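Local coordinates for nitronate monooxygenase family protein (Pseudomonas aeruginosa, PDB 4QIT) that uses flavin mononucleotide and molecular oxygen to oxidise alkyl nitronates, with the toxin propionate 3-nitronate as its best substrate, at residues Ala259-Leu264 with Ala329-Gly333; Arg268-Ala273 with Arg284-Asn288. The protein carries 1 engineered substitution. One frame throughout, in Å; residues are numbered along the deposited sequence.

Contact 1: Ala259-Leu264 with Ala329-Gly333; sequences AYREAL and AQWAG. With FMN (flavin mononucleotide), chain C; NIE (nitroethane), chain D.
Tyr260 meets the backbone of Trp331 where helix 258-265 packs against an extended loop beside the FMN of this TIM-barrel enzyme. The phenol OH donates to Trp331 O at 2.6 Å. It reaches a lone pair of that oxygen in the carbonyl plane, with a C=O...O angle of 124°. The acceptor itself sits at the edge of the tyrosine ring. The contact thus builds a wall of the flavin and nitroethane pockets. The flavin methyl C7M lies 3.1 Å from Tyr260 OH and 3.3 Å from Trp331 CB. Nitroethane, also hydrogen-bonded to Ser189 N, places O5 over a face of the Trp331 indole, 2.7 Å from NE1. Gln330 takes one face of the Tyr260 ring: its CA lies 3.9 Å from the ring centroid, a CH-pi contact. Ala329 O stands over the rim of that same face. Tyr260 carries CG anti to its own N (chi1 -167°), and this sends the ring from the helix across to the loop. The Gln330 chain runs past the ring in the opposite direction, its amide plane turned 24° from the ring plane. Its amide ends beside Ala263, with OE1 3.7 Å from Ala263 CB, and OE1 is hydrogen-bonded to Arg268 NH2. Further along, Leu264 CD1 packs on Ala332 CB at 4.2 Å. Thr246 OG1 then holds the loop by a hydrogen bond to Gly333 N and also hydrogen-bonds to FMN. At the helix start, Asn257 OD1 accepts from Tyr260 N.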
ATOM      1  N   ALA A 259      26.338   9.433   0.956  1.00 12.42           N
ATOM      2  CA  ALA A 259      25.622   9.138  -0.276  1.00 11.59           C
ATOM      3  C   ALA A 259      24.148   8.837   0.015  1.00 10.60           C
ATOM      4  O   ALA A 259      23.262   9.246  -0.742  1.00 10.26           O
ATOM      5  CB  ALA A 259      26.281   7.986  -1.019  1.00 13.17           C
ATOM      6  N   TYR A 260      23.893   8.121   1.104  1.00 11.32           N
ATOM      7  CA  TYR A 260      22.525   7.798   1.516  1.00  9.95           C
ATOM      8  C   TYR A 260      21.754   9.079   1.837  1.00 10.43           C
ATOM      9  O   TYR A 260      20.621   9.272   1.385  1.00  9.76           O
ATOM     10  CB  TYR A 260      22.615   6.875   2.728  1.00 10.74           C
ATOM     11  CG  TYR A 260      21.363   6.146   3.195  1.00  9.76           C
ATOM     12  CD1 TYR A 260      20.108   6.380   2.636  1.00 10.40           C
ATOM     13  CD2 TYR A 260      21.461   5.211   4.216  1.00  9.96           C
ATOM     14  CE1 TYR A 260      18.985   5.694   3.106  1.00  9.86           C
ATOM     15  CE2 TYR A 260      20.362   4.524   4.681  1.00 11.21           C
ATOM     16  CZ  TYR A 260      19.127   4.762   4.128  1.00 10.29           C
ATOM     17  OH  TYR A 260      18.044   4.058   4.634  1.00 11.27           O
ATOM     18  N   ARG A 261      22.372   9.976   2.602  1.00 12.14           N
ATOM     19  CA  ARG A 261      21.733  11.247   2.938  1.00 13.13           C
ATOM     20  C   ARG A 261      21.440  12.079   1.694  1.00 12.91           C
ATOM     21  O   ARG A 261      20.330  12.597   1.535  1.00 12.18           O
ATOM     22  CB  ARG A 261      22.601  12.037   3.928  1.00 12.72           C
ATOM     23  CG  ARG A 261      22.805  11.315   5.243  1.00 13.28           C
ATOM     24  CD  ARG A 261      23.903  11.960   6.068  1.00 12.44           C
ATOM     25  NE  ARG A 261      24.264  11.111   7.199  1.00 13.37           N
ATOM     26  CZ  ARG A 261      23.623  11.103   8.362  1.00 15.08           C
ATOM     27  NH1 ARG A 261      22.599  11.930   8.570  1.00 14.67           N
ATOM     28  NH2 ARG A 261      24.013  10.273   9.319  1.00 17.06           N
ATOM     29  N   GLU A 262      22.423  12.193   0.808  1.00 13.00           N
ATOM     30  CA  GLU A 262      22.241  12.907  -0.462  1.00 14.22           C
ATOM     31  C   GLU A 262      21.106  12.297  -1.297  1.00 12.74           C
ATOM     32  O   GLU A 262      20.276  13.023  -1.851  1.00 14.04           O
ATOM     33  CB  GLU A 262      23.543  12.901  -1.266  1.00 16.14           C
ATOM     34  CG  GLU A 262      23.401  13.333  -2.705  1.00 25.19           C
ATOM     35  CD  GLU A 262      24.713  13.268  -3.469  1.00 32.83           C
ATOM     36  OE1 GLU A 262      25.340  12.182  -3.504  1.00 33.54           O
ATOM     37  OE2 GLU A 262      25.118  14.307  -4.034  1.00 38.93           O
ATOM     38  N   ALA A 263      21.082  10.968  -1.380  1.00 11.18           N
ATOM     39  CA  ALA A 263      20.047  10.240  -2.111  1.00 12.47           C
ATOM     40  C   ALA A 263      18.656  10.557  -1.566  1.00 12.54           C
ATOM     41  O   ALA A 263      17.725  10.843  -2.328  1.00 12.59           O
ATOM     42  CB  ALA A 263      20.304   8.745  -2.025  1.00 12.05           C
ATOM     43  N   LEU A 264      18.522  10.507  -0.245  1.00 11.71           N
ATOM     44  CA  LEU A 264      17.224  10.684   0.393  1.00 12.76           C
ATOM     45  C   LEU A 264      16.767  12.149   0.355  1.00 14.67           C
ATOM     46  O   LEU A 264      15.566  12.426   0.321  1.00 15.09           O
ATOM     47  CB  LEU A 264      17.254  10.120   1.821  1.00 13.04           C
ATOM     48  CG  LEU A 264      15.976  10.194   2.657  1.00 14.78           C
ATOM     49  CD1 LEU A 264      14.812   9.519   1.919  1.00 14.89           C
ATOM     50  CD2 LEU A 264      16.232   9.531   3.996  1.00 14.43           C
ATOM     51  N   ALA A 329      22.523  -0.011  -0.149  1.00 11.06           N
ATOM     52  CA  ALA A 329      21.217  -0.258   0.445  1.00 12.94           C
ATOM     53  C   ALA A 329      20.721   1.054   1.041  1.00 12.03           C
ATOM     54  O   ALA A 329      21.123   1.453   2.143  1.00 14.78           O
ATOM     55  CB  ALA A 329      21.303  -1.340   1.517  1.00 14.35           C
ATOM     56  N   GLN A 330      19.862   1.741   0.296  1.00  8.72           N
ATOM     57  CA  GLN A 330      19.350   3.035   0.726  1.00  8.91           C
ATOM     58  C   GLN A 330      17.864   2.890   0.983  1.00  9.76           C
ATOM     59  O   GLN A 330      17.024   3.298   0.182  1.00  9.81           O
ATOM     60  CB  GLN A 330      19.681   4.105  -0.326  1.00  8.03           C
ATOM     61  CG  GLN A 330      21.207   4.332  -0.416  1.00 10.08           C
ATOM     62  CD  GLN A 330      21.652   5.085  -1.654  1.00 11.26           C
ATOM     63  OE1 GLN A 330      20.937   5.163  -2.649  1.00 12.13           O
ATOM     64  NE2 GLN A 330      22.865   5.636  -1.599  1.00 10.27           N
ATOM     65  N   TRP A 331      17.548   2.265   2.110  1.00  8.52           N
ATOM     66  CA  TRP A 331      16.160   1.968   2.435  1.00  9.71           C
ATOM     67  C   TRP A 331      15.354   3.242   2.732  1.00  9.57           C
ATOM     68  O   TRP A 331      15.852   4.193   3.328  1.00  8.99           O
ATOM     69  CB  TRP A 331      16.091   1.017   3.623  1.00 10.77           C
ATOM     70  CG  TRP A 331      16.946  -0.223   3.500  1.00 12.79           C
ATOM     71  CD1 TRP A 331      17.940  -0.614   4.352  1.00 22.79           C
ATOM     72  CD2 TRP A 331      16.882  -1.217   2.468  1.00 12.95           C
ATOM     73  NE1 TRP A 331      18.492  -1.802   3.916  1.00 20.72           N
ATOM     74  CE2 TRP A 331      17.865  -2.187   2.773  1.00 19.68           C
ATOM     75  CE3 TRP A 331      16.099  -1.375   1.329  1.00 16.21           C
ATOM     76  CZ2 TRP A 331      18.066  -3.310   1.960  1.00 16.80           C
ATOM     77  CZ3 TRP A 331      16.313  -2.491   0.521  1.00 17.89           C
ATOM     78  CH2 TRP A 331      17.283  -3.441   0.849  1.00 17.98           C
ATOM     79  N   ALA A 332      14.094   3.243   2.312  1.00  9.21           N
ATOM     80  CA  ALA A 332      13.217   4.386   2.496  1.00  8.90           C
ATOM     81  C   ALA A 332      11.774   3.958   2.274  1.00  8.03           C
ATOM     82  O   ALA A 332      11.501   3.142   1.397  1.00  8.69           O
ATOM     83  CB  ALA A 332      13.594   5.512   1.528  1.00  9.40           C
ATOM     84  N   GLY A 333      10.870   4.518   3.079  1.00  7.40           N
ATOM     85  CA  GLY A 333       9.440   4.275   2.956  1.00  7.36           C
ATOM     86  C   GLY A 333       8.784   5.192   1.938  1.00  7.17           C
ATOM     87  O   GLY A 333       9.426   6.097   1.380  1.00  7.58           O
TER
HETATM   88  N1  FMN C 401      12.859  -3.234  10.946  1.00 26.23           N
HETATM   89  C2  FMN C 401      13.426  -4.223  11.738  1.00 22.75           C
HETATM   90  O2  FMN C 401      12.693  -4.968  12.376  1.00 31.43           O
HETATM   91  N3  FMN C 401      14.792  -4.365  11.847  1.00 21.59           N
HETATM   92  C4  FMN C 401      15.605  -3.520  11.122  1.00 21.28           C
HETATM   93  O4  FMN C 401      16.828  -3.617  11.176  1.00 20.96           O
HETATM   94  C4A FMN C 401      15.045  -2.542  10.322  1.00 27.42           C
HETATM   95  N5  FMN C 401      15.884  -1.722   9.614  1.00 27.68           N
HETATM   96  C5A FMN C 401      15.374  -0.722   8.822  1.00 23.83           C
HETATM   97  C6  FMN C 401      16.264   0.092   8.135  1.00 22.71           C
HETATM   98  C7  FMN C 401      15.804   1.119   7.337  1.00 21.93           C
HETATM   99  C7M FMN C 401      16.830   1.970   6.645  1.00 23.97           C
HETATM  100  C8  FMN C 401      14.431   1.323   7.200  1.00 21.00           C
HETATM  101  C8M FMN C 401      13.915   2.425   6.318  1.00 22.62           C
HETATM  102  C9  FMN C 401      13.537   0.496   7.890  1.00 23.22           C
HETATM  103  C9A FMN C 401      14.003  -0.535   8.714  1.00 24.50           C
HETATM  104  N10 FMN C 401      13.140  -1.373   9.421  1.00 25.57           N
HETATM  105  C10 FMN C 401      13.668  -2.383  10.222  1.00 24.26           C
HETATM  106  C1' FMN C 401      11.646  -1.209   9.294  1.00 23.08           C
HETATM  107  C2' FMN C 401      11.044  -0.328  10.375  1.00 23.73           C
HETATM  108  O2' FMN C 401      10.983  -1.046  11.580  1.00 23.23           O
HETATM  109  C3' FMN C 401       9.627   0.093  10.011  1.00 20.65           C
HETATM  110  O3' FMN C 401       8.852  -0.994   9.552  1.00 19.08           O
HETATM  111  C4' FMN C 401       9.721   1.101   8.888  1.00 18.01           C
HETATM  112  O4' FMN C 401      10.864   1.914   9.077  1.00 20.42           O
HETATM  113  C5' FMN C 401       8.485   1.983   8.924  1.00 17.85           C
HETATM  114  O5' FMN C 401       8.450   2.591   7.669  1.00 10.56           O
HETATM  115  P   FMN C 401       8.873   4.111   7.466  1.00  7.93           P
HETATM  116  O1P FMN C 401       8.747   4.847   8.774  1.00 10.49           O
HETATM  117  O2P FMN C 401       7.993   4.659   6.384  1.00  8.78           O
HETATM  118  O3P FMN C 401      10.305   4.061   7.049  1.00 10.36           O
HETATM  119  N3  NIE D 402      16.260  -3.478   6.657  1.00 29.80           N
HETATM  120  C1  NIE D 402      16.194  -5.636   7.642  1.00 26.38           C
HETATM  121  C2  NIE D 402      17.042  -4.409   7.391  1.00 26.71           C
HETATM  122  O4  NIE D 402      15.107  -3.256   7.016  1.00 26.09           O
HETATM  123  O5  NIE D 402      16.638  -3.167   5.383  1.00 33.58           O

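Contact 2: Arg268-Ala273 with Arg284-Asn288; sequences RAARTA and RGLPN
Thr272 sets OG1 between its backbone N and carbonyl carbon (chi1 68°), and Arg284 runs extended to CD and then bends at chi3 (-60°), which turns its guanidinium back toward that hydroxyl. The pair lies at the open end of an antiparallel beta hairpin that follows the last strand of the TIM barrel: Arg284 is on strand 283-285 and Thr272 just precedes strand 273-275. Arg284 NH1 donates to Thr272 OG1 at 3.1 Å. The bond is somewhat bent, 147° at the hydrogen, and OG1 lies tilted from the guanidinium plane. The two side chains cross at about a right angle. The other nitrogens of the guanidinium turn to backbone carbonyls of a neighbouring loop: NH2 donates to Ile184 O, and NE bonds weakly to Ala186 O. These carbonyls fix its rotation close to Gly187, a probable FMN-binding residue. Beside the arginine, Ala273 and Gly285 form a hydrogen-bonded pair. Ala273 N gives to Gly285 O at 3.0 Å, and Gly285 N gives back to Ala273 O over the same distance. Thr272 and Leu286 still lie close, and the chains part only beyond them. Leu286 CD2 approaches Thr272 CG2 at 4.1 Å, while Pro287 CD rests on Arg271 O at 3.3 Å. Arg271 turns its own guanidinium away, to a salt bridge with Glu166 of the second subunit. Arg268 spans the wider end. Its NH2 passes 3.5 Å from Leu286 CB and is hydrogen-bonded to Gln330 OE1. Water 1 joins it, weakly on the arginine side, to Asn288 ND2, which also donates to Ala328 O. Water 2 makes a firmer bridge, accepting from Arg268 NE at 2.7 Å and donating to Pro287 O at 2.8 Å.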
ATOM      1  N   ARG A 268      15.696  11.436  -6.083  1.00 13.30           N
ATOM      2  CA  ARG A 268      15.426   9.999  -6.012  1.00 11.98           C
ATOM      3  C   ARG A 268      14.381   9.658  -4.948  1.00 14.29           C
ATOM      4  O   ARG A 268      13.722   8.623  -5.038  1.00 13.18           O
ATOM      5  CB  ARG A 268      16.710   9.204  -5.781  1.00 11.94           C
ATOM      6  CG  ARG A 268      17.685   9.273  -6.951  1.00 12.54           C
ATOM      7  CD  ARG A 268      19.009   8.595  -6.613  1.00 14.76           C
ATOM      8  NE  ARG A 268      18.792   7.201  -6.224  1.00 14.15           N
ATOM      9  CZ  ARG A 268      19.576   6.517  -5.401  1.00 12.23           C
ATOM     10  NH1 ARG A 268      20.658   7.085  -4.890  1.00 13.56           N
ATOM     11  NH2 ARG A 268      19.277   5.256  -5.104  1.00 11.43           N
ATOM     12  N   ALA A 269      14.201  10.542  -3.970  1.00 13.53           N
ATOM     13  CA  ALA A 269      13.215  10.314  -2.907  1.00 14.43           C
ATOM     14  C   ALA A 269      11.779  10.282  -3.429  1.00 15.49           C
ATOM     15  O   ALA A 269      10.855   9.864  -2.719  1.00 15.69           O
ATOM     16  CB  ALA A 269      13.364  11.359  -1.791  1.00 14.51           C
ATOM     17  N   ALA A 270      11.591  10.710  -4.673  1.00 13.86           N
ATOM     18  CA  ALA A 270      10.267  10.699  -5.283  1.00 15.92           C
ATOM     19  C   ALA A 270       9.749   9.292  -5.558  1.00 14.38           C
ATOM     20  O   ALA A 270       8.559   9.111  -5.798  1.00 17.84           O
ATOM     21  CB  ALA A 270      10.259  11.520  -6.563  1.00 18.53           C
ATOM     22  N   ARG A 271      10.622   8.290  -5.561  1.00 11.12           N
ATOM     23  CA  ARG A 271      10.133   6.946  -5.870  1.00 13.82           C
ATOM     24  C   ARG A 271      10.911   5.852  -5.135  1.00 13.13           C
ATOM     25  O   ARG A 271      12.148   5.799  -5.168  1.00 14.57           O
ATOM     26  CB  ARG A 271      10.121   6.730  -7.395  1.00 16.86           C
ATOM     27  CG  ARG A 271       9.553   5.396  -7.911  1.00 22.45           C
ATOM     28  CD  ARG A 271       8.014   5.303  -7.949  1.00 20.31           C
ATOM     29  NE  ARG A 271       7.308   6.438  -8.556  1.00 23.83           N
ATOM     30  CZ  ARG A 271       6.626   6.409  -9.700  1.00 28.00           C
ATOM     31  NH1 ARG A 271       6.551   5.296 -10.421  1.00 33.98           N
ATOM     32  NH2 ARG A 271       6.002   7.507 -10.121  1.00 19.37           N
ATOM     33  N   THR A 272      10.175   5.019  -4.406  1.00 11.18           N
ATOM     34  CA  THR A 272      10.753   3.822  -3.801  1.00  8.78           C
ATOM     35  C   THR A 272      10.231   2.581  -4.517  1.00 10.59           C
ATOM     36  O   THR A 272       9.228   2.632  -5.231  1.00 10.24           O
ATOM     37  CB  THR A 272      10.435   3.689  -2.294  1.00  8.42           C
ATOM     38  OG1 THR A 272       9.029   3.446  -2.113  1.00  9.58           O
ATOM     39  CG2 THR A 272      10.855   4.945  -1.523  1.00  9.68           C
ATOM     40  N   ALA A 273      10.905   1.458  -4.323  1.00  9.20           N
ATOM     41  CA  ALA A 273      10.458   0.198  -4.906  1.00  9.22           C
ATOM     42  C   ALA A 273      10.853  -0.956  -4.011  1.00  9.16           C
ATOM     43  O   ALA A 273      11.739  -0.826  -3.157  1.00  9.15           O
ATOM     44  CB  ALA A 273      11.044   0.009  -6.303  1.00 12.01           C
ATOM     45  N   ARG A 284      12.090  -2.437   0.823  1.00  7.73           N
ATOM     46  CA  ARG A 284      11.790  -1.206   0.116  1.00  7.80           C
ATOM     47  C   ARG A 284      12.892  -0.159   0.240  1.00  6.97           C
ATOM     48  O   ARG A 284      13.303   0.199   1.345  1.00  8.13           O
ATOM     49  CB  ARG A 284      10.478  -0.605   0.617  1.00  6.11           C
ATOM     50  CG  ARG A 284      10.131   0.715  -0.109  1.00  6.94           C
ATOM     51  CD  ARG A 284       8.822   1.360   0.388  1.00  7.32           C
ATOM     52  NE  ARG A 284       7.680   0.464   0.202  1.00  6.24           N
ATOM     53  CZ  ARG A 284       7.121   0.179  -0.969  1.00  7.25           C
ATOM     54  NH1 ARG A 284       7.579   0.721  -2.098  1.00  7.76           N
ATOM     55  NH2 ARG A 284       6.108  -0.680  -1.003  1.00  8.06           N
ATOM     56  N   GLY A 285      13.344   0.364  -0.892  1.00  8.27           N
ATOM     57  CA  GLY A 285      14.304   1.451  -0.848  1.00  7.94           C
ATOM     58  C   GLY A 285      14.340   2.243  -2.130  1.00  8.31           C
ATOM     59  O   GLY A 285      13.476   2.091  -2.995  1.00  8.63           O
ATOM     60  N   LEU A 286      15.350   3.098  -2.247  1.00  8.94           N
ATOM     61  CA  LEU A 286      15.532   3.932  -3.436  1.00  8.71           C
ATOM     62  C   LEU A 286      16.222   3.084  -4.506  1.00  9.93           C
ATOM     63  O   LEU A 286      17.370   2.667  -4.331  1.00 10.69           O
ATOM     64  CB  LEU A 286      16.386   5.162  -3.081  1.00  8.11           C
ATOM     65  CG  LEU A 286      15.906   5.969  -1.871  1.00  7.46           C
ATOM     66  CD1 LEU A 286      16.873   7.084  -1.492  1.00 11.43           C
ATOM     67  CD2 LEU A 286      14.542   6.565  -2.127  1.00 11.08           C
ATOM     68  N   PRO A 287      15.521   2.796  -5.610  1.00  9.25           N
ATOM     69  CA  PRO A 287      16.026   1.809  -6.575  1.00  8.22           C
ATOM     70  C   PRO A 287      17.346   2.211  -7.232  1.00  9.55           C
ATOM     71  O   PRO A 287      17.603   3.381  -7.547  1.00 11.62           O
ATOM     72  CB  PRO A 287      14.897   1.703  -7.617  1.00 11.31           C
ATOM     73  CG  PRO A 287      14.055   2.921  -7.401  1.00 13.96           C
ATOM     74  CD  PRO A 287      14.177   3.295  -5.963  1.00  9.24           C
ATOM     75  N   ASN A 288      18.192   1.209  -7.417  1.00  9.32           N
ATOM     76  CA  ASN A 288      19.487   1.397  -8.051  1.00 10.80           C
ATOM     77  C   ASN A 288      19.863   0.122  -8.802  1.00 12.30           C
ATOM     78  O   ASN A 288      18.994  -0.670  -9.147  1.00 11.97           O
ATOM     79  CB  ASN A 288      20.545   1.818  -7.027  1.00 11.13           C
ATOM     80  CG  ASN A 288      20.749   0.794  -5.920  1.00 11.59           C
ATOM     81  OD1 ASN A 288      20.399  -0.381  -6.051  1.00 10.49           O
ATOM     82  ND2 ASN A 288      21.349   1.243  -4.823  1.00 10.98           N
TER
HETATM   83  O   HOH W   1      22.391   4.043  -4.882  1.00 12.91           O
HETATM   84  O   HOH W   2      16.519   5.792  -6.763  1.00 17.24           O

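Contact 2 is nested in the chain loop that contact 1 closes, and their centres lie 8 Å apart. The loop 329-333 runs between helix 258-265 and the hairpin. Gln330 links both contacts: its O probably accepts from Leu286 N, and its OE1 from Arg268 NH2, each at 3.0 Å. Ala332 adds backbone bonding to Arg284. Trp331 CE3 packs on Arg284 O at 3.2 Å, so the indole that meets nitroethane rests on the hairpin strand. Contact 1 touches both ligands directly. Contact 2 stands behind it: the nearest atoms of the Arg284 side chain and FMN are about 7 Å apart.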